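Long-range contacts in porin (Pseudomonas aeruginosa, PDB 3T24), which probably serves as an outer-membrane channel, a beta-barrel of the OprD family that lets small carboxylate-bearing solutes across the outer membrane: residues D95-E99 against N161-S166; A100-A104 against I115-T119; A108-T112 against N143-I147; P134-Q138 against I288-D292. One frame throughout, in Å; residues are numbered along the deposited sequence.

Interaction 1 (D95-E99 against N161-S166); sequences DDYGE and NQRDSS. With SO4 (sulfate ion), chain F.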
# COMPACT_ATOMS: atom_id res chain seq x y z
N ASP A 95 4.65 0.18 -24.45
CA ASP A 95 3.34 0.64 -24.91
C ASP A 95 2.26 -0.29 -24.38
O ASP A 95 1.24 0.17 -23.87
CB ASP A 95 3.24 0.76 -26.43
CG ASP A 95 3.96 1.99 -26.97
OD1 ASP A 95 4.35 2.86 -26.15
OD2 ASP A 95 4.13 2.09 -28.20
N ASP A 96 2.49 -1.59 -24.48
CA ASP A 96 1.59 -2.59 -23.92
C ASP A 96 2.33 -3.37 -22.87
O ASP A 96 3.45 -3.81 -23.08
CB ASP A 96 1.08 -3.56 -24.99
CG ASP A 96 0.49 -2.85 -26.18
OD1 ASP A 96 -0.27 -1.87 -25.99
OD2 ASP A 96 0.79 -3.26 -27.32
N TYR A 97 1.67 -3.57 -21.73
CA TYR A 97 2.23 -4.38 -20.67
C TYR A 97 1.08 -4.91 -19.82
O TYR A 97 -0.08 -4.58 -20.05
CB TYR A 97 3.23 -3.55 -19.83
CG TYR A 97 2.61 -2.31 -19.22
CD1 TYR A 97 2.10 -2.33 -17.93
CD2 TYR A 97 2.49 -1.13 -19.96
CE1 TYR A 97 1.49 -1.20 -17.38
CE2 TYR A 97 1.89 -0.00 -19.41
CZ TYR A 97 1.40 -0.04 -18.12
OH TYR A 97 0.81 1.08 -17.58
N GLY A 98 1.41 -5.75 -18.85
CA GLY A 98 0.42 -6.33 -17.98
C GLY A 98 0.68 -7.82 -17.79
O GLY A 98 1.79 -8.31 -18.05
N GLU A 99 -0.35 -8.54 -17.35
CA GLU A 99 -0.20 -9.95 -17.01
C GLU A 99 -1.54 -10.67 -16.91
O GLU A 99 -2.60 -10.05 -16.78
CB GLU A 99 0.52 -10.09 -15.68
CG GLU A 99 -0.09 -9.22 -14.58
CD GLU A 99 0.39 -9.61 -13.19
OE1 GLU A 99 0.99 -10.69 -13.04
OE2 GLU A 99 0.15 -8.84 -12.24
N ASN A 161 5.43 -9.13 -9.74
CA ASN A 161 5.09 -8.59 -11.04
C ASN A 161 4.76 -7.15 -10.78
O ASN A 161 3.68 -6.84 -10.25
CB ASN A 161 3.91 -9.31 -11.70
CG ASN A 161 3.62 -8.79 -13.12
OD1 ASN A 161 3.57 -7.57 -13.35
ND2 ASN A 161 3.43 -9.71 -14.08
N GLN A 162 5.72 -6.29 -11.10
CA GLN A 162 5.59 -4.88 -10.78
C GLN A 162 4.48 -4.27 -11.62
O GLN A 162 4.10 -4.79 -12.67
CB GLN A 162 6.91 -4.16 -11.03
CG GLN A 162 8.11 -4.76 -10.29
CD GLN A 162 8.04 -4.55 -8.77
OE1 GLN A 162 7.00 -4.18 -8.24
NE2 GLN A 162 9.16 -4.80 -8.08
N ARG A 163 3.95 -3.15 -11.15
CA ARG A 163 2.81 -2.49 -11.78
C ARG A 163 3.02 -2.10 -13.25
O ARG A 163 2.08 -2.08 -14.03
CB ARG A 163 2.50 -1.25 -10.96
CG ARG A 163 3.71 -0.33 -10.83
CD ARG A 163 3.36 0.87 -10.02
NE ARG A 163 4.47 1.81 -9.87
CZ ARG A 163 4.49 2.77 -8.95
NH1 ARG A 163 3.46 2.87 -8.12
NH2 ARG A 163 5.53 3.60 -8.83
N ASP A 164 4.25 -1.76 -13.62
CA ASP A 164 4.53 -1.29 -14.98
C ASP A 164 5.14 -2.42 -15.82
O ASP A 164 5.58 -2.20 -16.95
CB ASP A 164 5.53 -0.15 -14.91
CG ASP A 164 6.80 -0.56 -14.18
OD1 ASP A 164 7.76 -0.99 -14.86
OD2 ASP A 164 6.83 -0.49 -12.92
N SER A 165 5.17 -3.62 -15.26
CA SER A 165 5.89 -4.74 -15.86
C SER A 165 4.97 -5.78 -16.50
O SER A 165 3.75 -5.74 -16.33
CB SER A 165 6.77 -5.40 -14.78
OG SER A 165 7.34 -6.61 -15.25
N SER A 166 5.55 -6.71 -17.24
CA SER A 166 4.75 -7.72 -17.93
C SER A 166 4.97 -9.15 -17.46
O SER A 166 4.17 -10.03 -17.77
CB SER A 166 4.95 -7.63 -19.43
OG SER A 166 4.16 -6.58 -19.94
S SO4 F . 3.73 5.73 -6.37
O1 SO4 F . 3.41 5.70 -4.95
O2 SO4 F . 2.52 5.57 -7.18
O3 SO4 F . 4.34 6.99 -6.77
O4 SO4 F . 4.66 4.63 -6.63
O HOH W 1 5.88 -5.10 -22.12
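Strand 96-108 of the barrel wall meets the loop that follows strand 150-161, with Y97, G98 and E99 facing N161 and the chain from R163 to S166. G98 N donates to S166 OG at 3.1 Å, a moderately bent bond (139° at the hydrogen), and S166 CA places its hydrogen toward G98 O at 3.0 Å. The serine hydroxyl also shares a water with D96 O. Q162 to S165 form a type I turn, and the Y97 ring lies beside its backbone, CD1 3.6 Å from D164 O, while S165 O is at the ring edge. With chi1 58°, CG of Y97 sits between the backbone N and carbonyl carbon, swinging the ring toward the turn. In the OprD family such loops fold into the barrel and narrow the pore. R163, on one such loop, may add to the basic residues thought to guide anionic substrates; its extended chain carries the guanidinium to a sulfate, probably from the crystallisation liquor, whose O4 takes NH1 and NH2, each at 2.6 Å, with the sulfur in the guanidinium plane. N128 accepts a further bond from NH1, while S130, R131 and R391 complete the sulfate site. The E99 carboxylate stacks on the N161 amide with planes 28° apart; OE1 lies 2.8 Å from ND2, but the angle is too poor for a hydrogen bond. E99 OE2 instead bonds T136 OG1.

Interaction 2 (A100-A104 against I115-T119); sequences AGITA and IGTLT. With C8E ((hydroxyethyloxy)tri(ethyloxy)octane), chain N.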
# COMPACT_ATOMS: atom_id res chain seq x y z
N ALA A 100 -1.47 -11.99 -16.99
CA ALA A 100 -2.61 -12.84 -16.72
C ALA A 100 -2.21 -13.73 -15.56
O ALA A 100 -1.09 -14.25 -15.52
CB ALA A 100 -2.97 -13.67 -17.96
N GLY A 101 -3.11 -13.88 -14.61
CA GLY A 101 -2.80 -14.64 -13.41
C GLY A 101 -3.93 -15.58 -13.05
O GLY A 101 -5.12 -15.23 -13.18
N ILE A 102 -3.56 -16.78 -12.64
CA ILE A 102 -4.49 -17.76 -12.11
C ILE A 102 -4.12 -18.06 -10.66
O ILE A 102 -2.94 -18.07 -10.29
CB ILE A 102 -4.45 -19.06 -12.91
CG1 ILE A 102 -5.03 -18.83 -14.31
CG2 ILE A 102 -5.27 -20.15 -12.21
CD1 ILE A 102 -6.53 -19.08 -14.39
N THR A 103 -5.12 -18.29 -9.83
CA THR A 103 -4.90 -18.65 -8.45
C THR A 103 -5.80 -19.82 -8.10
O THR A 103 -7.02 -19.74 -8.28
CB THR A 103 -5.25 -17.50 -7.50
OG1 THR A 103 -4.65 -16.29 -7.98
CG2 THR A 103 -4.77 -17.79 -6.08
N ALA A 104 -5.21 -20.91 -7.62
CA ALA A 104 -6.01 -22.01 -7.09
C ALA A 104 -6.35 -21.72 -5.64
O ALA A 104 -5.50 -21.25 -4.88
CB ALA A 104 -5.27 -23.34 -7.20
N ILE A 115 -2.76 -20.58 -4.07
CA ILE A 115 -1.51 -20.81 -4.78
C ILE A 115 -1.55 -20.13 -6.15
O ILE A 115 -2.49 -20.34 -6.93
CB ILE A 115 -1.25 -22.31 -4.99
CG1 ILE A 115 -1.45 -23.08 -3.68
CG2 ILE A 115 0.13 -22.55 -5.58
CD1 ILE A 115 -0.49 -22.69 -2.60
N GLY A 116 -0.51 -19.36 -6.46
CA GLY A 116 -0.39 -18.69 -7.74
C GLY A 116 -0.26 -17.18 -7.58
O GLY A 116 0.62 -16.69 -6.88
N THR A 117 -1.16 -16.44 -8.20
CA THR A 117 -1.12 -14.98 -8.15
C THR A 117 -1.76 -14.48 -6.86
O THR A 117 -2.94 -14.70 -6.63
CB THR A 117 -1.80 -14.39 -9.41
OG1 THR A 117 -1.06 -14.77 -10.57
CG2 THR A 117 -1.87 -12.87 -9.33
N LEU A 118 -0.95 -13.86 -6.00
CA LEU A 118 -1.41 -13.39 -4.69
C LEU A 118 -1.28 -11.88 -4.54
O LEU A 118 -0.42 -11.25 -5.15
CB LEU A 118 -0.59 -14.06 -3.57
CG LEU A 118 -0.51 -15.58 -3.66
CD1 LEU A 118 0.49 -16.10 -2.69
CD2 LEU A 118 -1.88 -16.20 -3.44
N THR A 119 -2.15 -11.30 -3.72
CA THR A 119 -2.03 -9.88 -3.41
C THR A 119 -2.29 -9.69 -1.91
O THR A 119 -3.34 -9.21 -1.48
CB THR A 119 -2.95 -9.02 -4.33
OG1 THR A 119 -2.54 -7.66 -4.29
CG2 THR A 119 -4.38 -9.10 -3.89
C7 C8E N . -10.46 -12.93 -17.04
C8 C8E N . -8.97 -13.28 -16.98
O9 C8E N . -8.70 -14.36 -17.85
C10 C8E N . -7.34 -14.45 -18.24
C11 C8E N . -6.96 -15.89 -17.94
O12 C8E N . -5.87 -16.33 -18.73
C13 C8E N . -4.83 -16.80 -17.91
C14 C8E N . -3.64 -17.27 -18.75
O15 C8E N . -2.80 -18.01 -17.90
C16 C8E N . -1.82 -17.20 -17.28
C17 C8E N . -0.43 -17.75 -17.56
O18 C8E N . -0.12 -17.77 -18.94
C19 C8E N . 1.23 -17.43 -19.18
C20 C8E N . 1.98 -18.59 -19.84
O21 C8E N . 1.23 -19.78 -19.78
O HOH W 2 -0.29 -17.48 -11.69
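On T103, chi1 of -48° sets OG1 opposite the carbonyl carbon and beside the backbone N, pointing it across to T117; on T117 a similar chi1 (-64°) turns OG1 back over G101. The T103 hydroxyl donates to T117 O at 2.7 Å, lying in the carbonyl plane on a lone pair. T117 OG1 comes within 3.3 Å of G101 CA, an approach for which the glycine leaves room. The same oxygen donates to a water that in turn donates to I102 O, and it is also bonded to Q138 NE2. I102 O has a second donor, T117 N at 3.2 Å, which sits above the carbonyl plane. Regular antiparallel pairing survives at the far end: A104 N to I115 O and I115 N to A104 O are both 2.9 Å. CG2 of T103 packs on L118 CD2 at 4.2 Å. G116 has a positive phi, and here the chain turns a corner, so that I115 still belongs to the hairpin whereas L118 has moved to another partner. A detergent molecule lies along A100, its C13 3.6 Å from CB, as expected for a membrane-facing surface. On its other edge strand 96-108 pairs with strand 58-73, through G101 with I65 and T103 with D63, while G116 bonds G139, just past strand 136-138, and L118 bonds F137 within it.

Interaction 3 (A108-T112 against N143-I147); sequences ASKST and NSMEI
Antiparallel pairing joins the start of strand 111-115 to strand 140-144: S111 and S144 form a non-hydrogen-bonded pair, their CA atoms 4.1 Å apart, and T112 and N143 the hydrogen-bonded pair beside it. This is the end of a porin barrel wall, where a tight beta-hairpin with a type II' turn, A108 to S111, links strands 96-108 and 111-115; such short turns are usually periplasmic in porins. T112 N reaches N143 O at 2.8 Å and N143 N reaches T112 O at 3.0 Å, both nearly along the C=O axis. One step on, M145 N bonds K110 O at 3.0 Å from above the carbonyl plane.

The carboxylate of E146 folds back over the hairpin turn. A bend at chi2 (-59°) brings the glutamate head to the turn rather than letting it run on past it. OE1 faces K110 N and S111 OG, and OE2 faces S109 OG, so that backbone and side-chain donors of three successive residues surround one acid. The modelled separations from K110 N and S109 OG are unusually short, and their exact values are doubtful. K110 NZ stays 5.2 Å from OE2, too far for a salt bridge, though its charge may still stabilise the carboxylate. The two serine hydroxyls, on the same face, form a short relay to the acid: S144 OG donates to S111 OG at 2.8 Å, and S111 OG in turn donates to the anti lone pair of E146 OE1 at 2.9 Å.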
# COMPACT_ATOMS: atom_id res chain seq x y z
N ALA A 108 -10.87 -25.35 3.80
CA ALA A 108 -11.48 -26.27 4.75
C ALA A 108 -11.86 -25.51 6.01
O ALA A 108 -11.07 -24.73 6.55
CB ALA A 108 -10.55 -27.41 5.08
N SER A 109 -13.07 -25.74 6.49
CA SER A 109 -13.61 -25.03 7.65
C SER A 109 -13.43 -23.52 7.45
O SER A 109 -14.11 -22.93 6.63
CB SER A 109 -13.00 -25.56 8.95
OG SER A 109 -13.51 -24.85 10.08
N LYS A 110 -12.51 -22.88 8.19
CA LYS A 110 -12.31 -21.44 8.03
C LYS A 110 -10.87 -21.08 7.67
O LYS A 110 -10.37 -20.02 7.99
CB LYS A 110 -12.77 -20.69 9.27
CG LYS A 110 -14.22 -20.93 9.60
CD LYS A 110 -14.54 -20.59 11.04
CE LYS A 110 -15.86 -21.24 11.45
NZ LYS A 110 -16.02 -21.34 12.94
N SER A 111 -10.22 -22.01 7.00
CA SER A 111 -8.85 -21.87 6.59
C SER A 111 -8.81 -21.99 5.08
O SER A 111 -9.44 -22.86 4.50
CB SER A 111 -8.00 -22.97 7.23
OG SER A 111 -8.08 -22.87 8.63
N THR A 112 -8.05 -21.10 4.46
CA THR A 112 -8.02 -20.96 3.01
C THR A 112 -6.56 -20.93 2.56
O THR A 112 -5.77 -20.15 3.08
CB THR A 112 -8.75 -19.67 2.56
OG1 THR A 112 -10.05 -19.64 3.16
CG2 THR A 112 -8.93 -19.62 1.06
N ASN A 143 -4.51 -18.29 5.00
CA ASN A 143 -5.24 -17.49 5.97
C ASN A 143 -6.18 -18.38 6.77
O ASN A 143 -6.88 -19.23 6.21
CB ASN A 143 -6.00 -16.36 5.28
CG ASN A 143 -6.97 -15.66 6.21
OD1 ASN A 143 -7.72 -16.30 6.95
ND2 ASN A 143 -6.95 -14.34 6.19
N SER A 144 -6.21 -18.19 8.09
CA SER A 144 -6.90 -19.11 8.99
C SER A 144 -7.67 -18.35 10.05
O SER A 144 -7.12 -17.49 10.73
CB SER A 144 -5.88 -20.04 9.66
OG SER A 144 -6.51 -21.15 10.27
N MET A 145 -8.95 -18.68 10.21
CA MET A 145 -9.76 -18.03 11.23
C MET A 145 -10.55 -19.04 12.05
O MET A 145 -11.71 -18.80 12.41
CB MET A 145 -10.68 -17.01 10.57
CG MET A 145 -9.90 -15.90 9.86
SD MET A 145 -10.88 -14.84 8.78
CE MET A 145 -9.63 -13.65 8.31
N GLU A 146 -9.94 -20.18 12.35
CA GLU A 146 -10.69 -21.24 13.05
C GLU A 146 -11.17 -20.80 14.43
O GLU A 146 -12.22 -21.24 14.91
CB GLU A 146 -9.87 -22.53 13.17
CG GLU A 146 -9.54 -23.19 11.84
CD GLU A 146 -10.77 -23.56 11.02
OE1 GLU A 146 -10.70 -23.39 9.78
OE2 GLU A 146 -11.78 -24.04 11.59
N ILE A 147 -10.41 -19.92 15.06
CA ILE A 147 -10.70 -19.47 16.41
C ILE A 147 -11.24 -18.04 16.45
O ILE A 147 -10.61 -17.12 15.93
CB ILE A 147 -9.46 -19.61 17.31
CG1 ILE A 147 -9.12 -21.09 17.47
CG2 ILE A 147 -9.66 -18.92 18.66
CD1 ILE A 147 -7.80 -21.35 18.14

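Interaction 4 (P134-Q138 against I288-D292); sequences PQTFQ and INGAD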
# COMPACT_ATOMS: atom_id res chain seq x y z
N PRO A 134 -2.14 -3.07 -10.59
CA PRO A 134 -1.59 -3.48 -9.28
C PRO A 134 -0.30 -4.27 -9.40
O PRO A 134 -0.06 -4.97 -10.39
CB PRO A 134 -2.71 -4.37 -8.69
CG PRO A 134 -3.49 -4.85 -9.87
CD PRO A 134 -3.41 -3.75 -10.92
N GLN A 135 0.56 -4.11 -8.40
CA GLN A 135 1.68 -5.00 -8.19
C GLN A 135 1.10 -6.33 -7.70
O GLN A 135 0.21 -6.34 -6.85
CB GLN A 135 2.60 -4.38 -7.11
CG GLN A 135 3.80 -5.22 -6.69
CD GLN A 135 4.53 -4.62 -5.49
OE1 GLN A 135 3.90 -4.18 -4.53
NE2 GLN A 135 5.86 -4.59 -5.56
N THR A 136 1.58 -7.45 -8.24
CA THR A 136 1.13 -8.75 -7.76
C THR A 136 2.33 -9.65 -7.48
O THR A 136 3.43 -9.36 -7.91
CB THR A 136 0.26 -9.48 -8.80
OG1 THR A 136 1.08 -9.88 -9.91
CG2 THR A 136 -0.90 -8.60 -9.30
N PHE A 137 2.09 -10.77 -6.81
CA PHE A 137 3.14 -11.71 -6.46
C PHE A 137 2.76 -13.14 -6.84
O PHE A 137 1.58 -13.45 -6.99
CB PHE A 137 3.41 -11.65 -4.95
CG PHE A 137 4.01 -10.35 -4.49
CD1 PHE A 137 3.21 -9.27 -4.20
CD2 PHE A 137 5.39 -10.21 -4.38
CE1 PHE A 137 3.75 -8.09 -3.82
CE2 PHE A 137 5.95 -9.01 -3.98
CZ PHE A 137 5.13 -7.95 -3.69
N GLN A 138 3.75 -14.00 -7.00
CA GLN A 138 3.50 -15.42 -7.18
C GLN A 138 3.96 -16.17 -5.94
O GLN A 138 5.04 -15.91 -5.41
CB GLN A 138 4.25 -15.96 -8.41
CG GLN A 138 3.95 -15.22 -9.70
CD GLN A 138 2.54 -15.48 -10.21
OE1 GLN A 138 2.12 -16.63 -10.31
NE2 GLN A 138 1.81 -14.42 -10.52
N ILE A 288 9.79 -4.48 0.61
CA ILE A 288 9.99 -4.99 -0.75
C ILE A 288 9.96 -3.85 -1.75
O ILE A 288 9.09 -2.99 -1.70
CB ILE A 288 8.97 -6.12 -1.14
CG1 ILE A 288 9.20 -7.36 -0.26
CG2 ILE A 288 9.10 -6.51 -2.61
CD1 ILE A 288 7.95 -8.17 -0.03
N ASN A 289 10.93 -3.85 -2.65
CA ASN A 289 11.00 -2.83 -3.67
C ASN A 289 9.77 -2.92 -4.59
O ASN A 289 9.48 -3.96 -5.14
CB ASN A 289 12.27 -3.00 -4.49
CG ASN A 289 12.46 -1.89 -5.49
OD1 ASN A 289 12.15 -0.75 -5.21
ND2 ASN A 289 12.91 -2.23 -6.67
N GLY A 290 9.05 -1.81 -4.73
CA GLY A 290 7.84 -1.77 -5.50
C GLY A 290 6.61 -1.76 -4.61
O GLY A 290 5.57 -1.25 -5.00
N ALA A 291 6.72 -2.32 -3.40
CA ALA A 291 5.56 -2.30 -2.53
C ALA A 291 5.47 -0.97 -1.81
O ALA A 291 6.37 -0.14 -1.94
CB ALA A 291 5.63 -3.44 -1.53
N ASP A 292 4.39 -0.78 -1.07
CA ASP A 292 4.22 0.35 -0.15
C ASP A 292 4.68 -0.02 1.24
O ASP A 292 4.39 -1.13 1.74
CB ASP A 292 2.74 0.72 -0.02
CG ASP A 292 2.12 1.23 -1.31
OD1 ASP A 292 2.87 1.48 -2.27
OD2 ASP A 292 0.88 1.37 -1.36
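I288 to A291 make a type II turn, closed by A291 N to I288 O at 3.0 Å, which faces the residues leading into strand 136-138 without pairing to them; the closest CA atoms, those of Q135 and A291, are 7.4 Å apart. Q135 spans this gap. Its CG is opposite the backbone N (chi1 177°) and the rest of the chain is extended, so the amide arrives at the peptide between G290 and A291. NE2 stands almost straight above the G290 carbonyl carbon, 3.1 Å away, while OE1 lies 3.2 Å from A291 CA and also touches its methyl group. None of this is hydrogen bonding: the approach is over the peptide face, and the side-chain amide is satisfied elsewhere, OE1 by the backbone N of N128 and NE2 by the side chain of Q162. G290, with positive phi and no side chain, lets the amide come so close.

Beside it is a small apolar contact in which I288 CG2 meets the edge of the F137 ring, 4.2 Å from CE2. The turn probably belongs to the seventh extracellular loop and 134-138 to the returning end of the third; in OprD-family channels these loops fold into the lumen and form the constriction. The contact lies about 9 Å from the centre of the chain, measured between centres. Q162, in the loop after strand 150-161, bonds N289 O through NE2, and D292 joins N128. Behind Q135 and F137 lies V160 of strand 150-161, with N161 bonded to T136.

Overall arrangement
Interactions 1, 2 and 4 form a connected group. Interactions 1 and 4, centred about 12 Å apart, join through E99 OE2 to T136 OG1 and N161 N to T136 O, both 2.7 Å. Interactions 2 and 4, about 14 Å apart, share the pairing of L118 N with F137 O at 2.7 Å. Residues 95-104 run without a break from interaction 1 into interaction 2 on one wall strand, and the hairpin continues to interaction 3, about 33 Å from interaction 1 between centres. Interaction 3 thus lies at the barrel end, interaction 2 where the chain leaves the wall, and interaction 4 probably at the lumen, nearest the chain's centre, while interaction 1 reaches the sulfate in a basic site.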